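Local coordinates for Alr4995 protein (Nostoc sp., PDB 6LRF) that acts as a bifunctional arginine dihydrolase and ornithine cyclodeaminase, with a guanidine-modifying (GME) family region in its N-terminal part, at residues Asp170-Cys174 with Phe216-Thr220; Asp212-Ala217 with Asn230-Leu236. All coordinates share one frame; numbering follows the deposited sequence.

In the fold
Interactions 1 and 2 lie about 9 Å apart, centre to centre, in the guanidine-modifying (GME) region, and share F216 and A217. Along the chain, 212-217 closes helix 210-213 and the loop 216-220 leads on toward strand 221-223, so the two contacts follow one another along the same helix-to-loop run. Interaction 1 is fully buried: all nine touching residues are interior, and its polar links include one amide-to-backbone hydrogen bond and a bridging water, with a second water between two carbonyls. Interaction 2 is only partly buried and reaches the surface at K231; in it a carboxylate binds a helix N-cap directly, and an asparagine amide meets a backbone carbonyl. Apolar contact is limited in both.

Interaction 1: Asp170-Cys174 with Phe216-Thr220; sequences DTCFC and FACNT
The side-chain amide of N219, the centre of an inverse gamma turn, reaches across to the backbone of D170 in a hydrogen bond, N219 ND2 to D170 O 2.7 Å, 157° at the hydrogen. The acceptor lies close to the amide plane, but the donor stands well above the carbonyl plane of D170, 64° out of it, and the D170 carboxylate is turned almost perpendicular to the amide. N219 OD1 is held separately by C264 N, so both ends of the amide are fixed. C218 presses into the backbone bend beside it: its CB is 3.5 Å from F173 N, and its SG, placed anti to its own carbonyl carbon, is 3.5 Å from C172 C. On the strand side, C174 carries its sulfur anti to the backbone N (chi1 -171°), which brings SG to 3.5 Å from T220 O. The T171 CG2 methyl runs alongside F216, 3.9 Å from F216 CE1, while T171 OG1 hydrogen-bonds to H168 O. One water joins T171 O to C218 N; another lies between F173 O and C218 O. The contact thus sets the loop before strand 221-223 against the start of edge strand 173-175, which pairs with strand 181-183, while T220 packs on strand 226-229.

Interaction 2: Asp212-Ala217 with Asn230-Leu236; sequences DAVNFA and NKASDAL
The CA atoms of D212 and A232 are 6.3 Å apart and those of N215 and K231 6.4 Å; the chains meet through side chains at D212 and S233, and through N230 to the N215 carbonyl. The geometry is that of a Schellman motif facing a helix N-cap: F216, with positive phi, ends helix 210-213 through the bonds A217 N to D212 O and F216 N to A213 O, and S233 caps helix 234-242. D212 joins the two. With its CG beside the backbone N (chi1 -77°), its carboxylate takes S233 in a two-pronged grip, S233 N to OD1 and S233 OG to OD2 both at 2.9 Å and both on syn lone pairs. OG gives its proton to D212 and accepts from L236 N, the capping bond (2.9 Å, 162°). The amino end of helix 234-242 so close by would probably favour the charged carboxylate. An alanine at D212 would remove both acceptors and is likely to leave S233 N without its mate and the hydroxyl held by L236 N alone. At the other end of the contact, N230 ND2 gives N215 O a longer but nearly linear bond (3.2 Å, 171°), the carbonyl oxygen lying in the plane of the N230 amide, whose OD1 accepts from L252 N. The L236 side chain runs past D212 in the opposite direction, its CD2 methyl 3.2 Å from D212 OD1 and 3.6 Å from A217 CB.

Interaction 1: Asp170-Cys174 with Phe216-Thr220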
# COMPACT_ATOMS: atom_id res chain seq x y z
N ASP B 170 28.28 5.68 -33.61
CA ASP B 170 28.76 7.03 -33.91
C ASP B 170 27.78 8.14 -33.51
O ASP B 170 28.08 9.32 -33.69
CB ASP B 170 29.13 7.16 -35.41
CG ASP B 170 27.91 7.20 -36.34
OD1 ASP B 170 26.77 6.93 -35.91
OD2 ASP B 170 28.12 7.50 -37.55
N THR B 171 26.62 7.76 -32.98
CA THR B 171 25.68 8.75 -32.44
C THR B 171 25.93 9.07 -30.96
O THR B 171 25.33 9.99 -30.42
CB THR B 171 24.22 8.29 -32.58
OG1 THR B 171 24.01 7.11 -31.80
CG2 THR B 171 23.88 8.00 -34.02
N CYS B 172 26.82 8.31 -30.32
CA CYS B 172 27.04 8.46 -28.88
C CYS B 172 28.48 8.24 -28.48
O CYS B 172 28.80 8.14 -27.29
CB CYS B 172 26.15 7.47 -28.11
SG CYS B 172 26.33 5.70 -28.59
N PHE B 173 29.36 8.17 -29.47
CA PHE B 173 30.74 7.77 -29.23
C PHE B 173 31.64 8.34 -30.33
O PHE B 173 31.31 8.21 -31.52
CB PHE B 173 30.82 6.25 -29.20
CG PHE B 173 32.12 5.71 -28.70
CD1 PHE B 173 33.17 5.43 -29.59
CD2 PHE B 173 32.30 5.43 -27.35
CE1 PHE B 173 34.37 4.92 -29.14
CE2 PHE B 173 33.50 4.90 -26.89
CZ PHE B 173 34.55 4.65 -27.78
N CYS B 174 32.74 8.98 -29.96
CA CYS B 174 33.54 9.70 -30.95
C CYS B 174 35.01 9.89 -30.55
O CYS B 174 35.37 10.87 -29.88
CB CYS B 174 32.91 11.08 -31.23
SG CYS B 174 33.68 11.97 -32.66
N PHE B 216 22.92 15.22 -31.20
CA PHE B 216 23.94 14.49 -31.95
C PHE B 216 25.32 15.12 -31.84
O PHE B 216 26.06 15.20 -32.82
CB PHE B 216 23.57 14.39 -33.43
CG PHE B 216 22.50 13.40 -33.72
CD1 PHE B 216 22.80 12.20 -34.37
CD2 PHE B 216 21.17 13.66 -33.40
CE1 PHE B 216 21.80 11.28 -34.67
CE2 PHE B 216 20.17 12.75 -33.69
CZ PHE B 216 20.48 11.55 -34.33
N ALA B 217 25.66 15.60 -30.64
CA ALA B 217 26.99 16.15 -30.39
C ALA B 217 28.10 15.13 -30.67
O ALA B 217 29.19 15.50 -31.12
CB ALA B 217 27.09 16.65 -28.94
N CYS B 218 27.83 13.86 -30.41
CA CYS B 218 28.84 12.82 -30.59
C CYS B 218 29.05 12.50 -32.06
O CYS B 218 30.09 11.93 -32.44
CB CYS B 218 28.45 11.56 -29.84
SG CYS B 218 28.66 11.74 -28.08
N ASN B 219 28.06 12.85 -32.86
CA ASN B 219 28.08 12.66 -34.31
C ASN B 219 28.90 13.76 -34.99
O ASN B 219 28.39 14.55 -35.78
CB ASN B 219 26.66 12.61 -34.85
CG ASN B 219 26.52 11.71 -36.04
OD1 ASN B 219 26.18 12.16 -37.14
ND2 ASN B 219 26.79 10.41 -35.83
N THR B 220 30.18 13.77 -34.67
CA THR B 220 31.08 14.86 -34.99
C THR B 220 32.19 14.43 -35.93
O THR B 220 32.78 13.35 -35.76
CB THR B 220 31.71 15.41 -33.70
OG1 THR B 220 30.77 16.28 -33.06
CG2 THR B 220 33.00 16.17 -33.99
O HOH W 1 25.46 12.51 -29.62
O HOH W 2 31.13 9.71 -33.74

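Interaction 2: Asp212-Ala217 with Asn230-Leu236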
# COMPACT_ATOMS: atom_id res chain seq x y z
N ASP B 212 23.16 17.68 -25.02
CA ASP B 212 24.06 17.68 -26.17
C ASP B 212 23.93 16.38 -26.98
O ASP B 212 24.00 16.40 -28.20
CB ASP B 212 25.51 17.87 -25.73
CG ASP B 212 25.83 19.33 -25.37
OD1 ASP B 212 25.99 20.15 -26.30
OD2 ASP B 212 25.94 19.63 -24.16
N ALA B 213 23.75 15.27 -26.27
CA ALA B 213 23.61 13.96 -26.90
C ALA B 213 22.43 13.87 -27.87
O ALA B 213 22.59 13.36 -28.98
CB ALA B 213 23.49 12.89 -25.83
N VAL B 214 21.26 14.38 -27.48
CA VAL B 214 20.08 14.29 -28.35
C VAL B 214 20.15 15.30 -29.50
O VAL B 214 19.33 15.29 -30.42
CB VAL B 214 18.78 14.50 -27.55
CG1 VAL B 214 18.68 13.48 -26.44
CG2 VAL B 214 18.75 15.91 -26.97
N ASN B 215 21.14 16.18 -29.44
CA ASN B 215 21.46 17.06 -30.56
C ASN B 215 22.56 16.48 -31.46
O ASN B 215 23.06 17.17 -32.35
CB ASN B 215 21.88 18.44 -30.06
CG ASN B 215 20.69 19.34 -29.81
OD1 ASN B 215 20.25 20.06 -30.71
ND2 ASN B 215 20.15 19.28 -28.60
N PHE B 216 22.92 15.22 -31.20
CA PHE B 216 23.94 14.49 -31.95
C PHE B 216 25.32 15.12 -31.84
O PHE B 216 26.06 15.20 -32.82
CB PHE B 216 23.57 14.39 -33.43
CG PHE B 216 22.50 13.40 -33.72
CD1 PHE B 216 22.80 12.20 -34.37
CD2 PHE B 216 21.17 13.66 -33.40
CE1 PHE B 216 21.80 11.28 -34.67
CE2 PHE B 216 20.17 12.75 -33.69
CZ PHE B 216 20.48 11.55 -34.33
N ALA B 217 25.66 15.60 -30.64
CA ALA B 217 26.99 16.15 -30.39
C ALA B 217 28.10 15.13 -30.67
O ALA B 217 29.19 15.50 -31.12
CB ALA B 217 27.09 16.65 -28.94
N ASN B 230 26.57 19.43 -35.48
CA ASN B 230 25.29 20.10 -35.58
C ASN B 230 25.18 21.33 -34.67
O ASN B 230 25.14 22.46 -35.15
CB ASN B 230 24.15 19.12 -35.27
CG ASN B 230 22.79 19.79 -35.30
OD1 ASN B 230 22.51 20.62 -36.16
ND2 ASN B 230 21.94 19.44 -34.34
N LYS B 231 25.14 21.09 -33.36
CA LYS B 231 24.90 22.15 -32.37
C LYS B 231 25.51 21.77 -31.03
O LYS B 231 25.22 20.70 -30.49
CB LYS B 231 23.40 22.41 -32.21
CG LYS B 231 22.97 23.86 -32.45
CD LYS B 231 21.55 23.94 -33.03
CE LYS B 231 21.57 23.73 -34.56
NZ LYS B 231 20.25 23.86 -35.23
N ALA B 232 26.36 22.65 -30.49
CA ALA B 232 27.02 22.40 -29.21
C ALA B 232 26.60 23.39 -28.12
O ALA B 232 26.36 24.56 -28.40
CB ALA B 232 28.55 22.43 -29.38
N SER B 233 26.51 22.91 -26.89
CA SER B 233 26.25 23.77 -25.73
C SER B 233 27.47 24.65 -25.41
O SER B 233 28.58 24.36 -25.86
CB SER B 233 25.90 22.93 -24.51
OG SER B 233 27.06 22.31 -23.99
N ASP B 234 27.25 25.70 -24.62
CA ASP B 234 28.36 26.55 -24.16
C ASP B 234 29.36 25.76 -23.33
O ASP B 234 30.57 25.90 -23.50
CB ASP B 234 27.83 27.73 -23.33
CG ASP B 234 27.19 28.80 -24.19
OD1 ASP B 234 27.47 28.84 -25.41
OD2 ASP B 234 26.40 29.61 -23.65
N ALA B 235 28.84 24.94 -22.42
CA ALA B 235 29.67 24.03 -21.63
C ALA B 235 30.52 23.16 -22.54
O ALA B 235 31.75 23.10 -22.39
CB ALA B 235 28.80 23.17 -20.74
N LEU B 236 29.87 22.49 -23.49
CA LEU B 236 30.55 21.59 -24.41
C LEU B 236 31.64 22.32 -25.19
O LEU B 236 32.80 21.89 -25.22
CB LEU B 236 29.55 20.93 -25.37
CG LEU B 236 30.06 19.79 -26.25
CD1 LEU B 236 30.78 18.75 -25.42
CD2 LEU B 236 28.92 19.15 -27.02